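Probable GTP-binding protein EngB (Pyrococcus horikoshii, PDB 2CXX) binds guanine nucleotides as a probable GTPase of the EngB family and is predicted to be needed for normal cell division and septation. Local coordinates at residues P32-E40 with D50-L60; I83-K93 with I123-K134. All coordinates share one frame; numbering follows the deposited sequence.

Contact 1: residues P32-E40 with D50-L60; sequences PGVTRKIIE and DMPGFGFMMGL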
loop_
_atom_site.group_PDB
_atom_site.type_symbol
_atom_site.label_atom_id
_atom_site.label_comp_id
_atom_site.label_asym_id
_atom_site.label_seq_id
_atom_site.Cartn_x
_atom_site.Cartn_y
_atom_site.Cartn_z
ATOM N N PRO A 32 -11.845 -18.162 6.595
ATOM C CA PRO A 32 -11.669 -18.529 5.191
ATOM C C PRO A 32 -12.595 -17.698 4.313
ATOM O O PRO A 32 -13.540 -17.085 4.807
ATOM C CB PRO A 32 -12.044 -20.007 5.174
ATOM C CG PRO A 32 -11.717 -20.447 6.573
ATOM C CD PRO A 32 -12.270 -19.318 7.393
ATOM N N GLY A 33 -12.327 -17.676 3.017
ATOM C CA GLY A 33 -13.190 -16.918 2.126
ATOM C C GLY A 33 -13.151 -15.400 2.244
ATOM O O GLY A 33 -14.072 -14.703 1.775
ATOM N N VAL A 34 -12.116 -14.868 2.885
ATOM C CA VAL A 34 -12.003 -13.423 2.980
ATOM C C VAL A 34 -10.878 -12.973 2.043
ATOM O O VAL A 34 -10.648 -11.771 1.857
ATOM C CB VAL A 34 -11.749 -12.986 4.445
ATOM C CG1 VAL A 34 -10.335 -12.496 4.638
ATOM C CG2 VAL A 34 -12.798 -11.951 4.846
ATOM N N THR A 35 -10.213 -13.946 1.411
ATOM C CA THR A 35 -9.099 -13.669 0.492
ATOM C C THR A 35 -9.400 -12.645 -0.611
ATOM O O THR A 35 -8.531 -11.888 -1.064
ATOM C CB THR A 35 -8.593 -15.000 -0.173
ATOM O OG1 THR A 35 -7.449 -14.703 -0.979
ATOM C CG2 THR A 35 -9.671 -15.632 -1.050
ATOM N N ARG A 36 -10.635 -12.614 -1.066
ATOM C CA ARG A 36 -10.981 -11.690 -2.114
ATOM C C ARG A 36 -11.872 -10.540 -1.638
ATOM O O ARG A 36 -12.479 -9.837 -2.443
ATOM C CB ARG A 36 -11.635 -12.497 -3.253
ATOM C CG ARG A 36 -10.624 -13.430 -3.975
ATOM C CD ARG A 36 -11.261 -14.720 -4.555
ATOM N NE ARG A 36 -12.633 -14.515 -5.031
ATOM C CZ ARG A 36 -13.250 -15.278 -5.943
ATOM N NH1 ARG A 36 -12.611 -16.311 -6.496
ATOM N NH2 ARG A 36 -14.516 -15.007 -6.291
ATOM N N LYS A 37 -11.888 -10.329 -0.320
ATOM C CA LYS A 37 -12.739 -9.327 0.309
ATOM C C LYS A 37 -12.015 -8.257 1.149
ATOM O O LYS A 37 -10.913 -8.444 1.672
ATOM C CB LYS A 37 -13.788 -9.997 1.226
ATOM C CG LYS A 37 -14.673 -11.081 0.611
ATOM C CD LYS A 37 -15.755 -10.486 -0.305
ATOM C CE LYS A 37 -16.458 -11.593 -1.061
ATOM N NZ LYS A 37 -17.228 -11.043 -2.238
ATOM N N ILE A 38 -12.698 -7.139 1.283
ATOM C CA ILE A 38 -12.217 -5.995 2.066
ATOM C C ILE A 38 -12.543 -6.273 3.506
ATOM O O ILE A 38 -13.649 -6.724 3.827
ATOM C CB ILE A 38 -12.937 -4.711 1.586
ATOM C CG1 ILE A 38 -12.621 -4.511 0.112
ATOM C CG2 ILE A 38 -12.568 -3.519 2.424
ATOM C CD1 ILE A 38 -13.442 -3.362 -0.539
ATOM N N ILE A 39 -11.590 -6.018 4.398
ATOM C CA ILE A 39 -11.822 -6.286 5.810
ATOM C C ILE A 39 -11.578 -5.023 6.622
ATOM O O ILE A 39 -10.820 -4.147 6.183
ATOM C CB ILE A 39 -10.906 -7.426 6.342
ATOM C CG1 ILE A 39 -9.460 -7.062 6.178
ATOM C CG2 ILE A 39 -11.309 -8.793 5.703
ATOM C CD1 ILE A 39 -8.580 -8.038 6.952
ATOM N N GLU A 40 -12.242 -4.907 7.771
ATOM C CA GLU A 40 -12.064 -3.763 8.683
ATOM C C GLU A 40 -11.412 -4.221 9.973
ATOM O O GLU A 40 -11.754 -5.269 10.567
ATOM C CB GLU A 40 -13.417 -3.081 9.004
ATOM C CG GLU A 40 -13.892 -2.263 7.847
ATOM C CD GLU A 40 -15.095 -1.369 8.122
ATOM O OE1 GLU A 40 -15.454 -1.114 9.315
ATOM O OE2 GLU A 40 -15.645 -0.984 7.091
ATOM N N ASP A 50 -8.724 -2.658 5.039
ATOM C CA ASP A 50 -7.670 -3.337 4.307
ATOM C C ASP A 50 -8.150 -3.964 3.018
ATOM O O ASP A 50 -8.974 -4.872 3.042
ATOM C CB ASP A 50 -7.086 -4.422 5.223
ATOM C CG ASP A 50 -5.954 -5.150 4.575
ATOM O OD1 ASP A 50 -5.090 -4.476 3.970
ATOM O OD2 ASP A 50 -5.923 -6.389 4.677
HETATM N N MSE A 51 -7.614 -3.502 1.896
HETATM C CA MSE A 51 -7.982 -3.990 0.598
HETATM C C MSE A 51 -7.269 -5.289 0.288
HETATM O O MSE A 51 -6.162 -5.503 0.745
HETATM C CB MSE A 51 -7.581 -2.980 -0.473
HETATM C CG MSE A 51 -7.968 -1.532 -0.260
HETATM SE SE MSE A 51 -9.980 -1.377 -0.166
HETATM C CE MSE A 51 -10.104 0.054 1.206
ATOM N N PRO A 52 -7.947 -6.213 -0.393
ATOM C CA PRO A 52 -7.253 -7.456 -0.744
ATOM C C PRO A 52 -6.057 -7.084 -1.655
ATOM O O PRO A 52 -6.097 -6.118 -2.399
ATOM C CB PRO A 52 -8.325 -8.273 -1.497
ATOM C CG PRO A 52 -9.448 -7.354 -1.722
ATOM C CD PRO A 52 -9.383 -6.233 -0.744
ATOM N N GLY A 53 -4.984 -7.857 -1.594
ATOM C CA GLY A 53 -3.813 -7.549 -2.423
ATOM C C GLY A 53 -4.130 -7.484 -3.919
ATOM O O GLY A 53 -4.920 -8.313 -4.447
ATOM N N PHE A 54 -3.508 -6.526 -4.614
ATOM C CA PHE A 54 -3.663 -6.350 -6.049
ATOM C C PHE A 54 -2.799 -7.358 -6.803
ATOM O O PHE A 54 -1.909 -7.952 -6.263
ATOM C CB PHE A 54 -3.091 -4.997 -6.512
ATOM C CG PHE A 54 -3.733 -3.792 -5.880
ATOM C CD1 PHE A 54 -5.109 -3.637 -5.914
ATOM C CD2 PHE A 54 -2.926 -2.776 -5.378
ATOM C CE1 PHE A 54 -5.700 -2.465 -5.453
ATOM C CE2 PHE A 54 -3.497 -1.601 -4.920
ATOM C CZ PHE A 54 -4.889 -1.444 -4.955
ATOM N N GLY A 55 -3.094 -7.529 -8.082
ATOM C CA GLY A 55 -2.222 -8.341 -8.912
ATOM C C GLY A 55 -2.336 -9.836 -8.816
ATOM O O GLY A 55 -3.250 -10.376 -8.236
ATOM N N PHE A 56 -1.334 -10.479 -9.380
ATOM C CA PHE A 56 -1.307 -11.916 -9.456
ATOM C C PHE A 56 -1.066 -12.645 -8.166
ATOM O O PHE A 56 -0.330 -12.187 -7.238
ATOM C CB PHE A 56 -0.294 -12.353 -10.524
ATOM C CG PHE A 56 0.123 -13.775 -10.384
ATOM C CD1 PHE A 56 1.138 -14.140 -9.491
ATOM C CD2 PHE A 56 -0.578 -14.771 -11.057
ATOM C CE1 PHE A 56 1.445 -15.492 -9.258
ATOM C CE2 PHE A 56 -0.268 -16.135 -10.839
ATOM C CZ PHE A 56 0.722 -16.492 -9.950
HETATM N N MSE A 57 -1.708 -13.806 -8.114
HETATM C CA MSE A 57 -1.572 -14.730 -6.996
HETATM C C MSE A 57 -1.937 -16.079 -7.667
HETATM O O MSE A 57 -2.954 -16.192 -8.364
HETATM C CB MSE A 57 -2.556 -14.349 -5.908
HETATM C CG MSE A 57 -2.170 -14.822 -4.530
HETATM SE SE MSE A 57 -3.734 -14.765 -3.386
HETATM C CE MSE A 57 -3.286 -13.209 -2.318
HETATM N N MSE A 58 -1.091 -17.088 -7.506
HETATM C CA MSE A 58 -1.401 -18.353 -8.157
HETATM C C MSE A 58 -2.773 -18.804 -7.655
HETATM O O MSE A 58 -3.105 -18.612 -6.491
HETATM C CB MSE A 58 -0.327 -19.404 -7.848
HETATM C CG MSE A 58 -0.531 -20.712 -8.593
HETATM SE SE MSE A 58 0.889 -21.970 -8.176
HETATM C CE MSE A 58 0.524 -22.098 -6.285
ATOM N N GLY A 59 -3.571 -19.350 -8.567
ATOM C CA GLY A 59 -4.888 -19.822 -8.213
ATOM C C GLY A 59 -5.928 -18.741 -8.365
ATOM O O GLY A 59 -7.116 -19.032 -8.403
ATOM N N LEU A 60 -5.498 -17.488 -8.432
ATOM C CA LEU A 60 -6.444 -16.388 -8.578
ATOM C C LEU A 60 -6.502 -16.072 -10.062
ATOM O O LEU A 60 -5.533 -15.562 -10.631
ATOM C CB LEU A 60 -5.946 -15.155 -7.815
ATOM C CG LEU A 60 -6.926 -13.998 -7.841
ATOM C CD1 LEU A 60 -8.122 -14.364 -6.972
ATOM C CD2 LEU A 60 -6.272 -12.755 -7.317
HETATM O O HOH W 1 -6.046 -10.782 -0.087
#

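Contact 2: residues I83-K93 with I123-K134; sequences IDVAVLVVDGK and IPTIVAVNKLDK. With GDP (guanosine-5'-diphosphate), chain D.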
loop_
_atom_site.group_PDB
_atom_site.type_symbol
_atom_site.label_atom_id
_atom_site.label_comp_id
_atom_site.label_asym_id
_atom_site.label_seq_id
_atom_site.Cartn_x
_atom_site.Cartn_y
_atom_site.Cartn_z
ATOM N N ILE A 83 -12.264 8.789 4.068
ATOM C CA ILE A 83 -10.977 8.152 4.190
ATOM C C ILE A 83 -9.964 9.244 4.527
ATOM O O ILE A 83 -9.720 10.170 3.734
ATOM C CB ILE A 83 -10.582 7.419 2.894
ATOM C CG1 ILE A 83 -11.472 6.170 2.718
ATOM C CG2 ILE A 83 -9.082 7.029 3.000
ATOM C CD1 ILE A 83 -11.492 5.602 1.288
ATOM N N ASP A 84 -9.364 9.163 5.701
ATOM C CA ASP A 84 -8.421 10.216 6.077
ATOM C C ASP A 84 -7.014 10.127 5.511
ATOM O O ASP A 84 -6.352 11.163 5.298
ATOM C CB ASP A 84 -8.327 10.261 7.597
ATOM C CG ASP A 84 -9.660 10.567 8.239
ATOM O OD1 ASP A 84 -10.327 9.611 8.683
ATOM O OD2 ASP A 84 -10.062 11.782 8.244
ATOM N N VAL A 85 -6.520 8.912 5.367
ATOM C CA VAL A 85 -5.199 8.723 4.787
ATOM C C VAL A 85 -5.125 7.331 4.212
ATOM O O VAL A 85 -5.841 6.460 4.633
ATOM C CB VAL A 85 -4.087 8.958 5.872
ATOM C CG1 VAL A 85 -4.282 8.004 6.981
ATOM C CG2 VAL A 85 -2.658 8.852 5.223
ATOM N N ALA A 86 -4.277 7.125 3.204
ATOM C CA ALA A 86 -4.087 5.838 2.576
ATOM C C ALA A 86 -2.631 5.434 2.724
ATOM O O ALA A 86 -1.712 6.257 2.646
ATOM C CB ALA A 86 -4.477 5.890 1.009
ATOM N N VAL A 87 -2.403 4.159 3.008
ATOM C CA VAL A 87 -1.038 3.642 3.043
ATOM C C VAL A 87 -0.912 2.631 1.909
ATOM O O VAL A 87 -1.612 1.609 1.895
ATOM C CB VAL A 87 -0.730 2.900 4.328
ATOM C CG1 VAL A 87 0.774 2.354 4.306
ATOM C CG2 VAL A 87 -0.899 3.873 5.492
ATOM N N LEU A 88 -0.074 2.941 0.922
ATOM C CA LEU A 88 0.162 1.998 -0.148
ATOM C C LEU A 88 1.460 1.293 0.240
ATOM O O LEU A 88 2.511 1.919 0.358
ATOM C CB LEU A 88 0.337 2.727 -1.514
ATOM C CG LEU A 88 0.950 1.909 -2.667
ATOM C CD1 LEU A 88 0.122 0.698 -3.057
ATOM C CD2 LEU A 88 1.114 2.818 -3.881
ATOM N N VAL A 89 1.380 -0.023 0.417
ATOM C CA VAL A 89 2.561 -0.829 0.750
ATOM C C VAL A 89 3.169 -1.327 -0.537
ATOM O O VAL A 89 2.462 -1.869 -1.341
ATOM C CB VAL A 89 2.141 -2.035 1.556
ATOM C CG1 VAL A 89 3.360 -2.706 2.143
ATOM C CG2 VAL A 89 1.174 -1.588 2.689
ATOM N N VAL A 90 4.468 -1.104 -0.751
ATOM C CA VAL A 90 5.167 -1.625 -1.933
ATOM C C VAL A 90 6.341 -2.421 -1.469
ATOM O O VAL A 90 6.838 -2.254 -0.352
ATOM C CB VAL A 90 5.663 -0.548 -2.911
ATOM C CG1 VAL A 90 4.424 0.351 -3.332
ATOM C CG2 VAL A 90 6.730 0.263 -2.297
ATOM N N ASP A 91 6.807 -3.305 -2.352
ATOM C CA ASP A 91 7.943 -4.161 -2.037
ATOM C C ASP A 91 9.102 -3.357 -2.669
ATOM O O ASP A 91 9.193 -3.296 -3.868
ATOM C CB ASP A 91 7.714 -5.524 -2.711
ATOM C CG ASP A 91 8.917 -6.439 -2.640
ATOM O OD1 ASP A 91 10.039 -5.922 -2.455
ATOM O OD2 ASP A 91 8.720 -7.664 -2.801
ATOM N N GLY A 92 9.925 -2.727 -1.824
ATOM C CA GLY A 92 11.010 -1.872 -2.320
ATOM C C GLY A 92 12.020 -2.577 -3.227
ATOM O O GLY A 92 12.587 -1.971 -4.157
ATOM N N LYS A 93 12.271 -3.851 -2.949
ATOM C CA LYS A 93 13.195 -4.616 -3.832
ATOM C C LYS A 93 12.574 -4.926 -5.191
ATOM O O LYS A 93 13.192 -4.668 -6.244
ATOM C CB LYS A 93 13.627 -5.949 -3.186
ATOM C CG LYS A 93 14.717 -6.636 -4.074
ATOM C CD LYS A 93 15.248 -7.911 -3.495
ATOM C CE LYS A 93 16.373 -8.487 -4.407
ATOM N NZ LYS A 93 15.928 -8.475 -5.846
ATOM N N ILE A 123 -6.727 11.839 -1.978
ATOM C CA ILE A 123 -6.511 11.141 -0.729
ATOM C C ILE A 123 -5.032 11.171 -0.355
ATOM O O ILE A 123 -4.203 10.665 -1.122
ATOM C CB ILE A 123 -6.976 9.669 -0.869
ATOM C CG1 ILE A 123 -8.498 9.648 -0.985
ATOM C CG2 ILE A 123 -6.451 8.835 0.342
ATOM C CD1 ILE A 123 -9.079 8.225 -1.318
ATOM N N PRO A 124 -4.674 11.781 0.791
ATOM C CA PRO A 124 -3.271 11.837 1.228
ATOM C C PRO A 124 -2.766 10.382 1.272
ATOM O O PRO A 124 -3.416 9.491 1.862
ATOM C CB PRO A 124 -3.325 12.418 2.651
ATOM C CG PRO A 124 -4.677 12.918 2.808
ATOM C CD PRO A 124 -5.588 12.179 1.883
ATOM N N THR A 125 -1.602 10.141 0.670
ATOM C CA THR A 125 -1.080 8.781 0.593
ATOM C C THR A 125 0.337 8.654 1.072
ATOM O O THR A 125 1.208 9.424 0.664
ATOM C CB THR A 125 -1.151 8.287 -0.861
ATOM O OG1 THR A 125 -2.512 8.293 -1.303
ATOM C CG2 THR A 125 -0.594 6.842 -0.964
ATOM N N ILE A 126 0.588 7.683 1.935
ATOM C CA ILE A 126 1.958 7.414 2.392
ATOM C C ILE A 126 2.361 6.112 1.708
ATOM O O ILE A 126 1.555 5.205 1.588
ATOM C CB ILE A 126 2.009 7.233 3.954
ATOM C CG1 ILE A 126 1.628 8.527 4.636
ATOM C CG2 ILE A 126 3.373 6.685 4.391
ATOM C CD1 ILE A 126 1.140 8.315 6.085
ATOM N N VAL A 127 3.565 6.045 1.151
ATOM C CA VAL A 127 4.025 4.808 0.555
ATOM C C VAL A 127 4.948 4.132 1.540
ATOM O O VAL A 127 6.021 4.666 1.832
ATOM C CB VAL A 127 4.822 5.078 -0.761
ATOM C CG1 VAL A 127 5.390 3.747 -1.336
ATOM C CG2 VAL A 127 3.910 5.790 -1.762
ATOM N N ALA A 128 4.556 2.959 2.050
ATOM C CA ALA A 128 5.415 2.186 2.961
ATOM C C ALA A 128 6.331 1.348 2.037
ATOM O O ALA A 128 5.862 0.447 1.360
ATOM C CB ALA A 128 4.564 1.243 3.835
ATOM N N VAL A 129 7.621 1.657 1.996
ATOM C CA VAL A 129 8.548 0.936 1.133
ATOM C C VAL A 129 9.104 -0.228 1.972
ATOM O O VAL A 129 10.088 -0.110 2.700
ATOM C CB VAL A 129 9.632 1.886 0.619
ATOM C CG1 VAL A 129 10.548 1.092 -0.339
ATOM C CG2 VAL A 129 8.944 3.104 -0.136
ATOM N N ASN A 130 8.457 -1.370 1.826
ATOM C CA ASN A 130 8.743 -2.517 2.654
ATOM C C ASN A 130 9.861 -3.381 2.114
ATOM O O ASN A 130 10.267 -3.257 0.955
ATOM C CB ASN A 130 7.455 -3.343 2.834
ATOM C CG ASN A 130 7.546 -4.336 3.999
ATOM O OD1 ASN A 130 8.160 -4.032 5.010
ATOM N ND2 ASN A 130 6.905 -5.498 3.882
ATOM N N LYS A 131 10.342 -4.233 3.000
ATOM C CA LYS A 131 11.433 -5.195 2.745
ATOM C C LYS A 131 12.758 -4.466 2.636
ATOM O O LYS A 131 13.661 -4.834 1.878
ATOM C CB LYS A 131 11.174 -6.028 1.496
ATOM C CG LYS A 131 9.764 -6.713 1.557
ATOM C CD LYS A 131 9.655 -7.875 0.572
ATOM C CE LYS A 131 8.248 -8.560 0.561
ATOM N NZ LYS A 131 8.166 -9.497 -0.629
ATOM N N LEU A 132 12.882 -3.437 3.454
ATOM C CA LEU A 132 14.097 -2.654 3.418
ATOM C C LEU A 132 15.370 -3.494 3.606
ATOM O O LEU A 132 16.461 -3.168 3.082
ATOM C CB LEU A 132 14.004 -1.600 4.512
ATOM C CG LEU A 132 15.192 -0.684 4.726
ATOM C CD1 LEU A 132 15.581 -0.050 3.386
ATOM C CD2 LEU A 132 14.801 0.380 5.768
ATOM N N ASP A 133 15.223 -4.586 4.353
ATOM C CA ASP A 133 16.338 -5.475 4.631
ATOM C C ASP A 133 16.890 -6.166 3.365
ATOM O O ASP A 133 17.989 -6.723 3.380
ATOM C CB ASP A 133 15.871 -6.499 5.682
ATOM C CG ASP A 133 14.617 -7.235 5.261
ATOM O OD1 ASP A 133 13.526 -6.620 5.255
ATOM O OD2 ASP A 133 14.717 -8.441 4.960
ATOM N N LYS A 134 16.172 -6.089 2.253
ATOM C CA LYS A 134 16.599 -6.715 0.995
ATOM C C LYS A 134 17.124 -5.659 0.021
ATOM O O LYS A 134 17.573 -5.995 -1.085
ATOM C CB LYS A 134 15.374 -7.389 0.316
ATOM C CG LYS A 134 14.570 -8.380 1.187
ATOM C CD LYS A 134 13.369 -9.019 0.426
ATOM C CE LYS A 134 13.802 -10.016 -0.608
ATOM N NZ LYS A 134 12.643 -10.450 -1.526
HETATM P PB GDP D . 0.696 -9.625 1.808
HETATM O O1B GDP D . 0.283 -10.611 0.768
HETATM O O2B GDP D . 1.176 -8.275 1.139
HETATM O O3B GDP D . -0.149 -9.519 3.061
HETATM O O3A GDP D . 2.070 -10.198 2.360
HETATM P PA GDP D . 2.598 -10.941 3.672
HETATM O O1A GDP D . 2.517 -10.029 4.833
HETATM O O2A GDP D . 1.794 -12.271 3.909
HETATM O "O5'" GDP D . 4.166 -11.134 3.397
HETATM C "C5'" GDP D . 4.389 -11.862 2.227
HETATM C "C4'" GDP D . 5.811 -12.438 2.237
HETATM O "O4'" GDP D . 6.806 -11.335 2.409
HETATM C "C3'" GDP D . 6.159 -13.359 3.356
HETATM O "O3'" GDP D . 6.872 -14.594 3.203
HETATM C "C2'" GDP D . 6.643 -12.426 4.486
HETATM O "O2'" GDP D . 7.546 -13.171 5.387
HETATM C "C1'" GDP D . 7.579 -11.553 3.645
HETATM N N9 GDP D . 7.857 -10.228 4.217
HETATM C C8 GDP D . 6.943 -9.281 4.732
HETATM N N7 GDP D . 7.578 -8.230 5.122
HETATM C C5 GDP D . 8.918 -8.406 4.898
HETATM C C6 GDP D . 10.095 -7.623 5.106
HETATM O O6 GDP D . 10.053 -6.537 5.594
HETATM N N1 GDP D . 11.329 -8.144 4.730
HETATM C C2 GDP D . 11.422 -9.389 4.177
HETATM N N2 GDP D . 12.667 -9.862 3.830
HETATM N N3 GDP D . 10.348 -10.138 3.975
HETATM C C4 GDP D . 9.091 -9.682 4.320
HETATM O O HOH W 2 11.346 -8.831 -3.217
#

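Contact 1: residues P32-E40 with D50-L60
Ile-39 and Asp-50 close the tight end of this contact as an antiparallel hydrogen-bonded pair: Asp-50 N reaches Ile-39 O at 2.8 Å, and Ile-39 N answers to Asp-50 O at 3.2 Å. Both side chains lie on one face of the sheet and point the same way. With Ile-39 CG1 set between backbone N and carbonyl carbon (chi1 60°), this methylene runs alongside the aspartate, 3.7 Å from Asp-50 CB, while the carboxylate makes salt bridges to Arg-27 and Lys-14. Further along, the Pro-52 ring wedges against the 32-40 backbone and the Ile-38 side chain, its CB 3.6 Å from Thr-35 O and its CD 3.8 Å from Ile-38 CG1. Beyond the proline the packing slackens. A water donates to Thr-35 O and takes a long, weak bond from Gly-53 N. The exposed selenomethionine Met-57 brings its SE no nearer than 4.4 Å to Thr-35 OG1, and Arg-36 CD brushes Leu-60 CD1 at 4.0 Å. Asp-50 to Gly-53 form the DxxG motif that opens switch II, and Thr-35, a predicted magnesium ligand, belongs to switch I; a firmly joined root with loosely paired loops is consistent with the GDP-bound state of a P-loop GTPase.

Contact 2: residues I83-K93 with I123-K134
Asp-91 OD2 is gripped from two directions within this contact. Lys-131 NZ forms a salt bridge to Asp-91 OD2 at 2.9 Å, descending from above the carboxylate plane (56° out of it), and a water donates a second bond to the same oxygen, also 2.9 Å long. The same water accepts from Lys-134 NZ at 2.7 Å and so relays the second lysine to the aspartate. Asp-91 CG stands opposite the backbone N (chi1 171°), which turns the carboxylate towards Lys-131; its other oxygen, OD1, takes a weak capping bond from Lys-93 N and a hydrogen bond from Ala-94 N at the start of helix 94-104. Tethered at its tip, and bonded there to Asn-11 O as well, the extended Lys-131 chain passes over one face of the guanine, with CG 3.7 Å from GDP C6.

Behind this polar end, strands 85-91 and 125-130 run parallel as neighbours in the central sheet, paired from Ala-86 with Thr-125 to Asp-91 with Asn-130. Gly-92 N extends the bonding past the strand, reaching Asn-130 O at 2.8 Å. At the far end Ala-86 CB nestles against Ile-123 CG2, 3.6 Å away; in the interval Val-87 CG1 meets Ala-128 CB and Val-90 CG2 meets Val-127 CG1. Bonds to Val-12 O and Ala-165 N orient the Asn-130 amide beside the base.

Asp-133 reads the guanine edge with both oxygens: OD1 takes GDP N1 in a nearly straight bond of 2.7 Å (174°), and OD2 takes GDP N2 at 2.7 Å. Asn-130, Lys-131 and Asp-133 belong to the NKxD motif of GTPases. A fork of two acceptors matched to the N1-H and the 2-amino group is consistent with selection of guanine over adenine, which has no donor at either position.

Contacts 1 and 2 lie towards two ends of one nucleotide site, their centres 18 Å apart and their nearest atoms about 5 Å apart without touching. Both reach the same mixed sheet, where strand 3-8 lies between strands 46-50 and 85-91 and runs into the P-loop. That loop is the bridge: Lys-14 pairs with Asp-50 of contact 1, while its carbonyls hold the base-binding residues of contact 2. Contact 2 holds the base of the bound GDP. Contact 1 contributes predicted GTP and magnesium residues on the phosphate side; its Met-57 side chain lies about 5 Å from the GDP, nearest atoms.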